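Local coordinates for FYVE, RhoGEF and PH domain-containing protein 5 (PDB 3MPX) that activates the small GTPase CDC42 by exchanging its bound GDP for GTP, and is represented here by its catalytic DH domain and first PH domain, at residues L179-L184 and G199-I204; R172-Q177 and K206-A211; R22-A27 and E95-W100; P80-L85 and D118-H123; S33-V38 and G88-L93. All coordinates share one frame; numbering follows the deposited sequence.

Contact 1 of 5, residues L179-L184 and G199-I204; sequences LLTDYL and GALSLI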
# COMPACT_ATOMS: atom_id res chain seq x y z
N LEU A 179 -1.86 -0.18 -10.88
CA LEU A 179 -2.82 0.28 -11.88
C LEU A 179 -2.19 0.38 -13.26
O LEU A 179 -2.78 -0.10 -14.23
CB LEU A 179 -3.42 1.65 -11.49
CG LEU A 179 -4.62 1.63 -10.56
CD1 LEU A 179 -4.54 2.74 -9.55
CD2 LEU A 179 -5.91 1.78 -11.33
N LEU A 180 -0.98 0.98 -13.34
CA LEU A 180 -0.28 1.23 -14.59
C LEU A 180 0.19 -0.05 -15.25
O LEU A 180 0.22 -0.13 -16.49
CB LEU A 180 0.84 2.25 -14.42
CG LEU A 180 0.33 3.71 -14.28
CD1 LEU A 180 1.36 4.59 -13.68
CD2 LEU A 180 -0.13 4.28 -15.62
N THR A 181 0.46 -1.09 -14.43
CA THR A 181 0.80 -2.42 -14.92
C THR A 181 -0.47 -3.09 -15.48
O THR A 181 -0.38 -3.77 -16.49
CB THR A 181 1.52 -3.21 -13.84
OG1 THR A 181 2.73 -2.50 -13.55
CG2 THR A 181 1.83 -4.64 -14.26
N ASP A 182 -1.65 -2.86 -14.87
CA ASP A 182 -2.89 -3.41 -15.41
C ASP A 182 -3.29 -2.65 -16.68
O ASP A 182 -3.90 -3.22 -17.58
CB ASP A 182 -4.00 -3.43 -14.36
CG ASP A 182 -4.00 -4.72 -13.57
OD1 ASP A 182 -4.90 -5.56 -13.81
OD2 ASP A 182 -3.07 -4.92 -12.76
N TYR A 183 -2.90 -1.38 -16.76
CA TYR A 183 -3.16 -0.51 -17.90
C TYR A 183 -2.30 -0.94 -19.10
O TYR A 183 -2.80 -0.99 -20.21
CB TYR A 183 -2.86 0.93 -17.51
CG TYR A 183 -3.12 1.94 -18.60
CD1 TYR A 183 -4.42 2.26 -18.99
CD2 TYR A 183 -2.07 2.64 -19.20
CE1 TYR A 183 -4.67 3.24 -19.96
CE2 TYR A 183 -2.31 3.61 -20.17
CZ TYR A 183 -3.61 3.90 -20.56
OH TYR A 183 -3.84 4.85 -21.52
N LEU A 184 -1.02 -1.27 -18.85
CA LEU A 184 -0.05 -1.67 -19.87
C LEU A 184 -0.44 -3.00 -20.53
O LEU A 184 -0.28 -3.13 -21.76
CB LEU A 184 1.37 -1.75 -19.24
CG LEU A 184 2.60 -2.12 -20.13
CD1 LEU A 184 3.25 -0.89 -20.74
CD2 LEU A 184 3.62 -2.92 -19.34
N GLY A 199 7.61 4.17 -19.33
CA GLY A 199 8.35 5.33 -18.87
C GLY A 199 7.84 5.86 -17.55
O GLY A 199 8.63 6.18 -16.66
N ALA A 200 6.49 5.95 -17.41
CA ALA A 200 5.80 6.35 -16.18
C ALA A 200 6.02 5.29 -15.10
O ALA A 200 6.10 5.62 -13.91
CB ALA A 200 4.31 6.50 -16.43
N LEU A 201 6.17 4.04 -15.52
CA LEU A 201 6.39 2.96 -14.56
C LEU A 201 7.79 2.99 -14.00
O LEU A 201 7.97 2.68 -12.82
CB LEU A 201 6.07 1.59 -15.16
CG LEU A 201 4.61 1.18 -14.98
CD1 LEU A 201 4.24 0.02 -15.89
CD2 LEU A 201 4.31 0.89 -13.53
N SER A 202 8.77 3.36 -14.82
CA SER A 202 10.15 3.41 -14.39
C SER A 202 10.40 4.69 -13.56
O SER A 202 11.16 4.65 -12.57
CB SER A 202 11.10 3.29 -15.58
OG SER A 202 11.16 4.50 -16.30
N LEU A 203 9.69 5.78 -13.92
CA LEU A 203 9.73 7.08 -13.25
C LEU A 203 9.25 6.89 -11.81
O LEU A 203 9.89 7.38 -10.89
CB LEU A 203 8.86 8.11 -14.02
CG LEU A 203 8.83 9.58 -13.54
CD1 LEU A 203 8.63 10.55 -14.69
CD2 LEU A 203 7.68 9.82 -12.55
N ILE A 204 8.15 6.15 -11.61
CA ILE A 204 7.57 5.90 -10.28
C ILE A 204 8.42 4.90 -9.53
O ILE A 204 8.54 5.02 -8.31
CB ILE A 204 6.08 5.45 -10.38
CG1 ILE A 204 5.17 6.62 -10.79
CG2 ILE A 204 5.56 4.80 -9.08
CD1 ILE A 204 3.93 6.17 -11.55

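Contact 2 of 5, residues R172-Q177 and K206-A211; sequences RLFQYQ and KVTDRA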
# COMPACT_ATOMS: atom_id res chain seq x y z
N ARG A 172 0.01 5.72 -2.43
CA ARG A 172 -0.48 6.05 -3.78
C ARG A 172 0.52 5.65 -4.87
O ARG A 172 0.10 5.28 -5.98
CB ARG A 172 -0.76 7.55 -3.88
CG ARG A 172 -1.57 7.96 -5.12
CD ARG A 172 -2.95 7.31 -5.19
NE ARG A 172 -3.63 7.67 -6.43
CZ ARG A 172 -4.47 6.90 -7.09
NH1 ARG A 172 -5.04 7.33 -8.20
NH2 ARG A 172 -4.76 5.68 -6.64
N LEU A 173 1.83 5.76 -4.56
CA LEU A 173 2.91 5.42 -5.46
C LEU A 173 2.89 3.94 -5.85
O LEU A 173 3.07 3.63 -7.02
CB LEU A 173 4.26 5.83 -4.84
CG LEU A 173 4.46 7.33 -4.52
CD1 LEU A 173 5.81 7.58 -3.88
CD2 LEU A 173 4.29 8.22 -5.78
N PHE A 174 2.61 3.03 -4.89
CA PHE A 174 2.51 1.59 -5.15
C PHE A 174 1.20 1.26 -5.94
O PHE A 174 1.17 0.32 -6.74
CB PHE A 174 2.64 0.77 -3.85
CG PHE A 174 3.92 1.05 -3.08
CD1 PHE A 174 5.15 0.61 -3.56
CD2 PHE A 174 3.88 1.71 -1.86
CE1 PHE A 174 6.33 0.87 -2.85
CE2 PHE A 174 5.08 1.97 -1.15
CZ PHE A 174 6.29 1.55 -1.66
N GLN A 175 0.16 2.10 -5.77
CA GLN A 175 -1.11 2.04 -6.47
C GLN A 175 -0.93 2.39 -7.94
O GLN A 175 -1.45 1.66 -8.79
CB GLN A 175 -2.14 2.94 -5.78
CG GLN A 175 -2.77 2.31 -4.52
CD GLN A 175 -3.58 3.28 -3.69
OE1 GLN A 175 -3.93 4.38 -4.11
NE2 GLN A 175 -3.89 2.89 -2.47
N TYR A 176 -0.16 3.45 -8.27
CA TYR A 176 0.11 3.81 -9.67
C TYR A 176 0.81 2.62 -10.36
O TYR A 176 0.38 2.21 -11.43
CB TYR A 176 1.01 5.05 -9.77
CG TYR A 176 0.42 6.37 -9.33
CD1 TYR A 176 -0.93 6.67 -9.56
CD2 TYR A 176 1.22 7.38 -8.81
CE1 TYR A 176 -1.46 7.90 -9.20
CE2 TYR A 176 0.70 8.62 -8.45
CZ TYR A 176 -0.65 8.87 -8.62
OH TYR A 176 -1.16 10.08 -8.24
N GLN A 177 1.82 2.01 -9.69
CA GLN A 177 2.53 0.82 -10.14
C GLN A 177 1.58 -0.32 -10.47
O GLN A 177 1.63 -0.81 -11.59
CB GLN A 177 3.53 0.37 -9.08
CG GLN A 177 4.82 1.19 -9.12
CD GLN A 177 5.86 0.78 -8.09
OE1 GLN A 177 7.05 1.03 -8.29
NE2 GLN A 177 5.45 0.18 -6.96
N LYS A 206 11.62 4.61 -9.69
CA LYS A 206 12.78 5.38 -9.23
C LYS A 206 12.43 5.99 -7.86
O LYS A 206 13.25 5.95 -6.94
CB LYS A 206 13.12 6.49 -10.24
CG LYS A 206 14.34 6.22 -11.13
CD LYS A 206 14.04 6.19 -12.65
CE LYS A 206 13.55 7.50 -13.29
NZ LYS A 206 13.09 7.34 -14.71
N VAL A 207 11.16 6.45 -7.70
CA VAL A 207 10.65 7.04 -6.46
C VAL A 207 10.37 5.97 -5.38
O VAL A 207 10.80 6.17 -4.25
CB VAL A 207 9.42 7.96 -6.69
CG1 VAL A 207 9.08 8.74 -5.42
CG2 VAL A 207 9.65 8.92 -7.84
N THR A 208 9.65 4.87 -5.72
CA THR A 208 9.30 3.79 -4.76
C THR A 208 10.54 3.01 -4.29
O THR A 208 10.52 2.43 -3.20
CB THR A 208 8.25 2.82 -5.32
OG1 THR A 208 8.69 2.32 -6.58
CG2 THR A 208 6.89 3.46 -5.46
N ASP A 209 11.62 3.02 -5.08
CA ASP A 209 12.86 2.38 -4.69
C ASP A 209 13.31 2.94 -3.34
O ASP A 209 13.64 2.16 -2.44
CB ASP A 209 13.94 2.62 -5.75
CG ASP A 209 13.92 1.64 -6.90
OD1 ASP A 209 14.76 1.79 -7.83
OD2 ASP A 209 13.02 0.73 -6.90
N ARG A 210 13.23 4.28 -3.19
CA ARG A 210 13.59 5.02 -1.99
C ARG A 210 12.70 4.61 -0.79
O ARG A 210 13.19 4.53 0.34
CB ARG A 210 13.53 6.54 -2.27
N ALA A 211 11.41 4.32 -1.03
CA ALA A 211 10.51 3.90 0.05
C ALA A 211 10.99 2.57 0.68
O ALA A 211 11.16 2.47 1.89
CB ALA A 211 9.09 3.77 -0.49

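Contact 3 of 5, residues R22-A27 and E95-W100; sequences RALVIA and ERLSNW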
# COMPACT_ATOMS: atom_id res chain seq x y z
N ARG A 22 -11.15 -2.44 -21.26
CA ARG A 22 -10.35 -2.84 -20.12
C ARG A 22 -9.41 -1.71 -19.68
O ARG A 22 -9.39 -1.39 -18.49
CB ARG A 22 -9.60 -4.13 -20.43
CG ARG A 22 -10.34 -5.36 -19.91
CD ARG A 22 -9.75 -6.66 -20.40
NE ARG A 22 -9.95 -6.82 -21.84
CZ ARG A 22 -9.42 -7.78 -22.58
NH1 ARG A 22 -8.63 -8.69 -22.02
NH2 ARG A 22 -9.65 -7.84 -23.88
N ALA A 23 -8.73 -1.04 -20.64
CA ALA A 23 -7.85 0.09 -20.34
C ALA A 23 -8.67 1.34 -19.98
O ALA A 23 -8.24 2.16 -19.17
CB ALA A 23 -6.93 0.37 -21.52
N LEU A 24 -9.88 1.46 -20.57
CA LEU A 24 -10.78 2.58 -20.28
C LEU A 24 -11.23 2.53 -18.81
O LEU A 24 -11.17 3.57 -18.13
CB LEU A 24 -11.98 2.63 -21.25
CG LEU A 24 -13.10 3.66 -20.96
CD1 LEU A 24 -12.56 5.10 -20.81
CD2 LEU A 24 -14.15 3.61 -22.03
N VAL A 25 -11.64 1.35 -18.31
CA VAL A 25 -12.09 1.18 -16.93
C VAL A 25 -10.93 1.43 -15.92
O VAL A 25 -11.19 1.90 -14.80
CB VAL A 25 -12.75 -0.22 -16.78
CG1 VAL A 25 -12.65 -0.77 -15.36
CG2 VAL A 25 -14.19 -0.19 -17.24
N ILE A 26 -9.68 1.11 -16.31
CA ILE A 26 -8.52 1.31 -15.44
C ILE A 26 -8.21 2.83 -15.29
O ILE A 26 -7.90 3.27 -14.18
CB ILE A 26 -7.30 0.46 -15.91
CG1 ILE A 26 -7.62 -1.04 -15.74
CG2 ILE A 26 -6.01 0.85 -15.15
CD1 ILE A 26 -6.82 -1.97 -16.61
N ALA A 27 -8.37 3.63 -16.36
CA ALA A 27 -8.14 5.07 -16.30
C ALA A 27 -9.22 5.70 -15.48
O ALA A 27 -8.95 6.61 -14.71
CB ALA A 27 -8.13 5.66 -17.70
N GLU A 95 -9.95 15.96 -17.39
CA GLU A 95 -10.05 16.46 -18.75
C GLU A 95 -9.77 15.40 -19.81
O GLU A 95 -10.50 15.34 -20.80
CB GLU A 95 -9.12 17.67 -18.95
N ARG A 96 -8.72 14.58 -19.61
CA ARG A 96 -8.31 13.52 -20.54
C ARG A 96 -9.33 12.38 -20.68
O ARG A 96 -9.44 11.79 -21.76
CB ARG A 96 -6.94 12.96 -20.17
CG ARG A 96 -5.84 13.91 -20.63
CD ARG A 96 -4.46 13.42 -20.32
NE ARG A 96 -3.67 13.27 -21.53
CZ ARG A 96 -2.55 13.93 -21.78
NH1 ARG A 96 -1.90 13.75 -22.92
NH2 ARG A 96 -2.06 14.78 -20.88
N LEU A 97 -10.09 12.10 -19.61
CA LEU A 97 -11.12 11.07 -19.60
C LEU A 97 -12.45 11.58 -20.17
O LEU A 97 -13.32 10.78 -20.52
CB LEU A 97 -11.29 10.50 -18.20
CG LEU A 97 -10.35 9.34 -17.93
CD1 LEU A 97 -9.64 9.50 -16.62
CD2 LEU A 97 -11.07 8.02 -18.05
N SER A 98 -12.58 12.91 -20.29
CA SER A 98 -13.75 13.56 -20.87
C SER A 98 -13.61 13.50 -22.40
O SER A 98 -14.61 13.37 -23.10
CB SER A 98 -13.82 15.00 -20.41
OG SER A 98 -14.05 15.05 -19.01
N ASN A 99 -12.36 13.58 -22.90
CA ASN A 99 -12.08 13.51 -24.33
C ASN A 99 -11.43 12.15 -24.69
O ASN A 99 -10.51 12.12 -25.52
CB ASN A 99 -11.22 14.70 -24.78
CG ASN A 99 -11.78 16.07 -24.44
OD1 ASN A 99 -12.99 16.31 -24.43
ND2 ASN A 99 -10.88 17.02 -24.20
N TRP A 100 -11.93 11.04 -24.08
CA TRP A 100 -11.36 9.71 -24.32
C TRP A 100 -11.67 9.15 -25.72
O TRP A 100 -10.88 8.35 -26.22
CB TRP A 100 -11.77 8.70 -23.25
CG TRP A 100 -10.92 7.46 -23.21
CD1 TRP A 100 -11.23 6.24 -23.75
CD2 TRP A 100 -9.61 7.33 -22.63
NE1 TRP A 100 -10.22 5.34 -23.47
CE2 TRP A 100 -9.22 5.98 -22.79
CE3 TRP A 100 -8.74 8.21 -21.97
CZ2 TRP A 100 -7.99 5.49 -22.32
CZ3 TRP A 100 -7.53 7.73 -21.50
CH2 TRP A 100 -7.16 6.39 -21.67

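Contact 4 of 5, residues P80-L85 and D118-H123; sequences PAIHDL and DHHATH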
# COMPACT_ATOMS: atom_id res chain seq x y z
N PRO A 80 2.33 20.17 1.29
CA PRO A 80 1.67 21.09 0.32
C PRO A 80 2.14 20.91 -1.14
O PRO A 80 1.33 20.99 -2.07
CB PRO A 80 2.02 22.48 0.84
CG PRO A 80 2.42 22.30 2.24
CD PRO A 80 3.03 20.95 2.34
N ALA A 81 3.44 20.63 -1.33
CA ALA A 81 4.05 20.40 -2.63
C ALA A 81 3.45 19.16 -3.28
O ALA A 81 3.27 19.14 -4.50
CB ALA A 81 5.56 20.21 -2.48
N ILE A 82 3.16 18.11 -2.47
CA ILE A 82 2.56 16.87 -2.94
C ILE A 82 1.10 17.13 -3.27
O ILE A 82 0.67 16.77 -4.35
CB ILE A 82 2.77 15.67 -1.96
CG1 ILE A 82 4.25 15.24 -1.94
CG2 ILE A 82 1.86 14.47 -2.30
CD1 ILE A 82 4.78 14.73 -0.56
N HIS A 83 0.37 17.81 -2.37
CA HIS A 83 -1.03 18.17 -2.60
C HIS A 83 -1.23 18.88 -3.97
O HIS A 83 -2.12 18.50 -4.74
CB HIS A 83 -1.54 19.04 -1.44
CG HIS A 83 -2.97 19.49 -1.62
ND1 HIS A 83 -3.34 20.79 -1.36
CD2 HIS A 83 -4.05 18.79 -2.03
CE1 HIS A 83 -4.64 20.85 -1.63
NE2 HIS A 83 -5.11 19.68 -2.03
N ASP A 84 -0.35 19.86 -4.28
CA ASP A 84 -0.38 20.65 -5.50
C ASP A 84 -0.10 19.78 -6.70
O ASP A 84 -0.76 19.95 -7.74
CB ASP A 84 0.61 21.82 -5.41
CG ASP A 84 0.25 22.92 -4.40
OD1 ASP A 84 -0.94 23.02 -4.02
OD2 ASP A 84 1.17 23.69 -4.02
N LEU A 85 0.85 18.82 -6.55
CA LEU A 85 1.24 17.89 -7.62
C LEU A 85 0.04 17.06 -8.05
O LEU A 85 -0.24 16.99 -9.25
CB LEU A 85 2.43 17.00 -7.19
CG LEU A 85 2.59 15.62 -7.86
CD1 LEU A 85 3.09 15.72 -9.29
CD2 LEU A 85 3.49 14.72 -7.05
N ASP A 118 9.49 14.14 -7.33
CA ASP A 118 10.74 14.29 -6.59
C ASP A 118 10.46 14.69 -5.16
O ASP A 118 11.21 14.32 -4.27
CB ASP A 118 11.69 15.27 -7.29
CG ASP A 118 12.43 14.66 -8.47
OD1 ASP A 118 12.84 13.47 -8.37
OD2 ASP A 118 12.64 15.37 -9.47
N HIS A 119 9.32 15.40 -4.94
CA HIS A 119 8.82 15.77 -3.62
C HIS A 119 8.47 14.49 -2.83
O HIS A 119 8.78 14.41 -1.64
CB HIS A 119 7.62 16.71 -3.74
CG HIS A 119 8.00 18.09 -4.20
ND1 HIS A 119 8.76 18.94 -3.40
CD2 HIS A 119 7.72 18.73 -5.36
CE1 HIS A 119 8.91 20.05 -4.09
NE2 HIS A 119 8.29 19.97 -5.27
N HIS A 120 7.87 13.49 -3.53
CA HIS A 120 7.61 12.15 -3.00
C HIS A 120 8.93 11.49 -2.52
O HIS A 120 8.99 11.04 -1.38
CB HIS A 120 6.91 11.24 -4.05
CG HIS A 120 5.42 11.35 -3.98
ND1 HIS A 120 4.69 10.88 -2.88
CD2 HIS A 120 4.56 11.92 -4.85
CE1 HIS A 120 3.43 11.16 -3.14
NE2 HIS A 120 3.30 11.77 -4.32
N ALA A 121 9.98 11.51 -3.35
CA ALA A 121 11.30 10.96 -3.05
C ALA A 121 11.91 11.64 -1.82
O ALA A 121 12.44 10.97 -0.94
CB ALA A 121 12.20 11.15 -4.24
N THR A 122 11.79 12.98 -1.77
CA THR A 122 12.28 13.84 -0.69
C THR A 122 11.50 13.56 0.60
O THR A 122 12.10 13.53 1.67
CB THR A 122 12.20 15.29 -1.17
OG1 THR A 122 13.20 15.47 -2.17
CG2 THR A 122 12.44 16.28 -0.08
N HIS A 123 10.16 13.34 0.48
CA HIS A 123 9.29 13.06 1.62
C HIS A 123 9.65 11.72 2.23
O HIS A 123 9.84 11.65 3.44
CB HIS A 123 7.81 13.08 1.21
CG HIS A 123 6.86 12.81 2.33
ND1 HIS A 123 5.82 11.88 2.20
CD2 HIS A 123 6.79 13.36 3.57
CE1 HIS A 123 5.17 11.91 3.35
NE2 HIS A 123 5.72 12.78 4.20

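Contact 5 of 5, residues S33-V38 and G88-L93; sequences SEKAYV and GILEEL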
# COMPACT_ATOMS: atom_id res chain seq x y z
N SER A 33 -9.96 7.07 -7.81
CA SER A 33 -9.01 6.90 -6.71
C SER A 33 -8.13 8.14 -6.56
O SER A 33 -7.75 8.48 -5.43
CB SER A 33 -8.18 5.64 -6.88
OG SER A 33 -7.37 5.67 -8.04
N GLU A 34 -7.82 8.84 -7.67
CA GLU A 34 -7.05 10.08 -7.57
C GLU A 34 -7.88 11.14 -6.83
O GLU A 34 -7.32 11.79 -5.95
CB GLU A 34 -6.58 10.60 -8.93
CG GLU A 34 -5.53 11.69 -8.82
CD GLU A 34 -4.16 11.32 -8.27
OE1 GLU A 34 -3.78 10.12 -8.32
OE2 GLU A 34 -3.44 12.24 -7.82
N LYS A 35 -9.19 11.30 -7.16
CA LYS A 35 -10.11 12.24 -6.50
C LYS A 35 -10.06 12.02 -4.99
O LYS A 35 -9.79 12.96 -4.24
CB LYS A 35 -11.57 12.05 -6.97
CG LYS A 35 -11.81 12.38 -8.42
CD LYS A 35 -13.27 12.50 -8.76
CE LYS A 35 -13.48 12.73 -10.24
NZ LYS A 35 -14.42 11.73 -10.85
N ALA A 36 -10.27 10.76 -4.57
CA ALA A 36 -10.25 10.37 -3.16
C ALA A 36 -8.93 10.69 -2.47
O ALA A 36 -8.93 11.00 -1.27
CB ALA A 36 -10.54 8.89 -3.05
N TYR A 37 -7.80 10.62 -3.22
CA TYR A 37 -6.45 10.88 -2.76
C TYR A 37 -6.20 12.37 -2.57
O TYR A 37 -5.55 12.77 -1.59
CB TYR A 37 -5.44 10.28 -3.74
CG TYR A 37 -3.99 10.42 -3.32
CD1 TYR A 37 -3.51 9.78 -2.17
CD2 TYR A 37 -3.10 11.19 -4.06
CE1 TYR A 37 -2.18 9.90 -1.78
CE2 TYR A 37 -1.76 11.30 -3.69
CZ TYR A 37 -1.30 10.65 -2.55
OH TYR A 37 0.02 10.73 -2.20
N VAL A 38 -6.71 13.19 -3.50
CA VAL A 38 -6.59 14.65 -3.51
C VAL A 38 -7.43 15.23 -2.35
O VAL A 38 -6.97 16.14 -1.66
CB VAL A 38 -6.94 15.23 -4.89
CG1 VAL A 38 -7.11 16.74 -4.85
CG2 VAL A 38 -5.87 14.85 -5.91
N GLY A 88 -3.00 18.91 -9.67
CA GLY A 88 -2.72 19.03 -11.09
C GLY A 88 -2.99 17.77 -11.90
O GLY A 88 -3.59 17.86 -12.97
N ILE A 89 -2.51 16.58 -11.39
CA ILE A 89 -2.70 15.24 -11.97
C ILE A 89 -4.23 15.01 -12.15
O ILE A 89 -4.66 14.69 -13.25
CB ILE A 89 -2.00 14.13 -11.12
CG1 ILE A 89 -0.49 14.09 -11.39
CG2 ILE A 89 -2.62 12.73 -11.35
CD1 ILE A 89 0.32 13.19 -10.50
N LEU A 90 -5.02 15.25 -11.09
CA LEU A 90 -6.49 15.18 -11.10
C LEU A 90 -7.11 16.07 -12.21
O LEU A 90 -7.93 15.58 -12.98
CB LEU A 90 -7.05 15.57 -9.71
CG LEU A 90 -8.58 15.59 -9.52
CD1 LEU A 90 -9.22 14.32 -10.04
CD2 LEU A 90 -8.95 15.78 -8.07
N GLU A 91 -6.72 17.35 -12.31
CA GLU A 91 -7.23 18.28 -13.31
C GLU A 91 -6.95 17.79 -14.73
O GLU A 91 -7.84 17.84 -15.58
CB GLU A 91 -6.68 19.70 -13.09
N GLU A 92 -5.74 17.25 -14.98
CA GLU A 92 -5.35 16.70 -16.28
C GLU A 92 -6.09 15.39 -16.55
O GLU A 92 -6.54 15.16 -17.66
CB GLU A 92 -3.83 16.49 -16.35
N LEU A 93 -6.23 14.53 -15.51
CA LEU A 93 -6.92 13.25 -15.61
C LEU A 93 -8.41 13.45 -15.90
O LEU A 93 -8.94 12.80 -16.80
CB LEU A 93 -6.72 12.40 -14.35
CG LEU A 93 -5.39 11.65 -14.18
CD1 LEU A 93 -5.37 10.92 -12.85
CD2 LEU A 93 -5.16 10.63 -15.31

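Contact 1 of 5, residues L179-L184 and G199-I204
Leu180 leans from helix 162-184 onto Leu201, Ala200 and Ile204 of helix 192-214. Its CB meets Leu201 first, lying 3.8 Å from Leu201 CD2, with Leu201 CG just behind. The chain then turns beside the backbone N, CG lying anti to the carbonyl carbon (chi1 -75°), and this directs the CD1 branch toward Ile204. There Leu180 CD1 touches Ile204 CD1 at 3.7 Å, the two side chains crossing at about a right angle, and it comes within 4.5 Å of Ala200 CB. Leu201 answers from the other helix: both its methyls lie against the Thr181 hydroxyl, with Leu201 CD2 3.7 Å from Thr181 OG1, and CD2 is also the methyl that meets the base of Leu180. That hydroxyl is not left to the hydrocarbon, because it is hydrogen-bonded to Gln177 O one turn back in its own helix. Only van der Waals contacts join the two segments. The local axes run nearly antiparallel, at 161° and 10.3 Å apart. This near-antiparallel packing of helices 162-184 and 192-214 is part of the all-helical bundle of the DH (RhoGEF) domain.

Contact 2 of 5, residues R172-Q177 and K206-A211
Thr208 presents its two branches to different partners on helix 162-184: the methyl to Leu173 and Phe174, the hydroxyl to Gln177. Its OG1 stands between the backbone N and the carbonyl carbon (chi1 54°), which leaves CG2 to pack 3.6 Å from Leu173 CB. Gln177 reaches over with an extended chain, coming from the opposite direction to Thr208. Thr208 OG1 donates to Gln177 OE1 at 2.7 Å, approaching from above the amide's carbonyl plane, 40° out of it. The same OG1 is also bonded to Ile204 O in its own helix, so two acceptors probably compete for one hydrogen. The Phe174 ring slides past Thr208 in the opposite direction. Its CE1 lies 3.7 Å from Thr208 CB, and farther along Phe174 CZ approaches Ala211 CB at 3.8 Å, both oblique to the ring. The Leu173 and Val207 side chains cross at about a right angle, Leu173 CD1 lying 3.8 Å from Val207 CG1. The local axes are inclined, with 133° between their directions. Three other helices adjoin the contact: helix 117-138 brings Phe117 and His120 against Leu173, helix 218-230 packs Leu221 and Val225 on Phe174, and helix 21-59 lies against Arg172 and Tyr176.

Contact 3 of 5, residues R22-A27 and E95-W100
Leu24 CD1 sits over one face of the Trp100 indole. The methyl is 3.6 Å from the centroid of the five-membered ring and 19° off the ring normal, a CH-pi contact displaced toward the rim, so that its nearest ring atom is Trp100 CD1. Leu24 CB lies on the same side, beyond the NE1 rim, 3.9 Å from Trp100 NE1. Both side chains start anti to their own backbone N (chi1 173° for Leu24, -163° for Trp100), and they slide past each other in opposite directions. The far end of the indole approaches Ala27 one turn later, where Trp100 CH2 lies obliquely 4.2 Å from Ala27 CB. Leu97, just before Trp100 in the chain, adds to the contact: Leu97 CD2 touches Ala27 CB at 3.8 Å, while Leu97 CD1 rests 3.5 Å from Ala27 O. In the DH helical bundle this is where the start of the long first helix, 21-59, meets the end of helix 66-98 and the chain that leaves it, with the tryptophan of that chain lying against helix 21-59. Other groups surround the ring and probably help position it. Arg96 O lies at the edge of the indole, in its plane, and outside the two segments Tyr183 of helix 162-184 and Val106 also touch the tryptophan. Gln28 and Leu31 extend the surface of helix 21-59 under Leu97. The Arg96 side chain is salt-bridged to Asp108 at the start of helix 108-111.

Contact 4 of 5, residues P80-L85 and D118-H123
Ile82 is wedged among three histidines, His119, His120 and His123, where helices 66-98 and 117-138 pack antiparallel in the helical bundle of the DH domain. The local axes come within 9.5 Å at an angle of 149°. CG1 and CG2 of the isoleucine share His120, and CD1 reaches His123. Ile82 CG1 hangs over the centre of the His120 ring, 4.3 Å from the centroid and only 6° off the normal, and also faces His119 CB. The CG2 methyl, which lies anti to the backbone N, meets the NE2-CE1 side of the same imidazole and is 3.7 Å from His120 NE2. At the tip, Ile82 CD1 touches His123 CB at 3.9 Å. His120 is therefore covered on one face by Ile82 and met near its plane by Leu85, whose CD2 stands 3.7 Å from His120 CD2. Its polar end is held by a hydrogen bond between its NE2 and NE2 of His86, one turn farther along helix 66-98 than Ile82, which helps fix the rotation of this buried ring. His119 lies nearer the surface and has its ND1 hydrogen-bonded to Glu78. With that ring turned broadside to helix 66-98, Ala81 CB sits over its centre, 3.6 Å from the His119 centroid and 10° off the normal.

Contact 5 of 5, residues S33-V38 and G88-L93
The Glu34 carboxylate lies flat against Ile89, whose CG2 methyl is over one face of the group, 3.7 Å from Glu34 CD and equally far from Glu34 OE2. Both oxygens of this buried acid have polar partners: OE1 takes a salt bridge from Arg172 and a hydrogen bond from Tyr176, and OE2 is hydrogen-bonded to His86. These ties hold the carboxylate in place and would be expected to favour its charged form. The chain reaches this site by leaving anti to the backbone N and then bending at chi2 (68°), which lays its stem beside Leu93, with Glu34 CG 4.1 Å from Leu93 CD1. Leu90 makes the larger apolar contact. It enters helix 21-59 as a knob in the hole formed by Leu31, Glu34, Lys35 and Val38, and its two methyls go to different partners. Leu90 CD1 meets Lys35 CG at 3.6 Å, touching the aliphatic stem of a lysine whose end leads away, while Leu90 CD2 meets Val38 CB at 3.8 Å. The local axes are antiparallel within 30°. Around the pair, helix 162-184 stands on the glutamate side, where Tyr176 packs on Ile89 and Arg172 on Tyr37, and helix 117-138 adds Phe117 beside Ile89 and His120 beside Tyr37.

Overall arrangement
All five contacts lie in the DH helical bundle rather than the PH domain. Contacts 1 and 2 hold the same two helices, 162-184 and 192-214; contacts 3 and 5 both join helix 21-59 to helix 66-98, and contact 4 ties the latter to helix 117-138. Contacts 1, 2, 4 and 5 are buried, whereas contact 3, at one end of the bundle, is partly open. Their chemistry differs: aliphatic in contact 1, methyl on indole in contact 3, imidazole faces in contact 4, a buried carboxylate beside leucine packing in contact 5, with a direct polar bond across the segments in contact 2 alone. Contact 2 is the hub, touching contacts 1, 4 and 5.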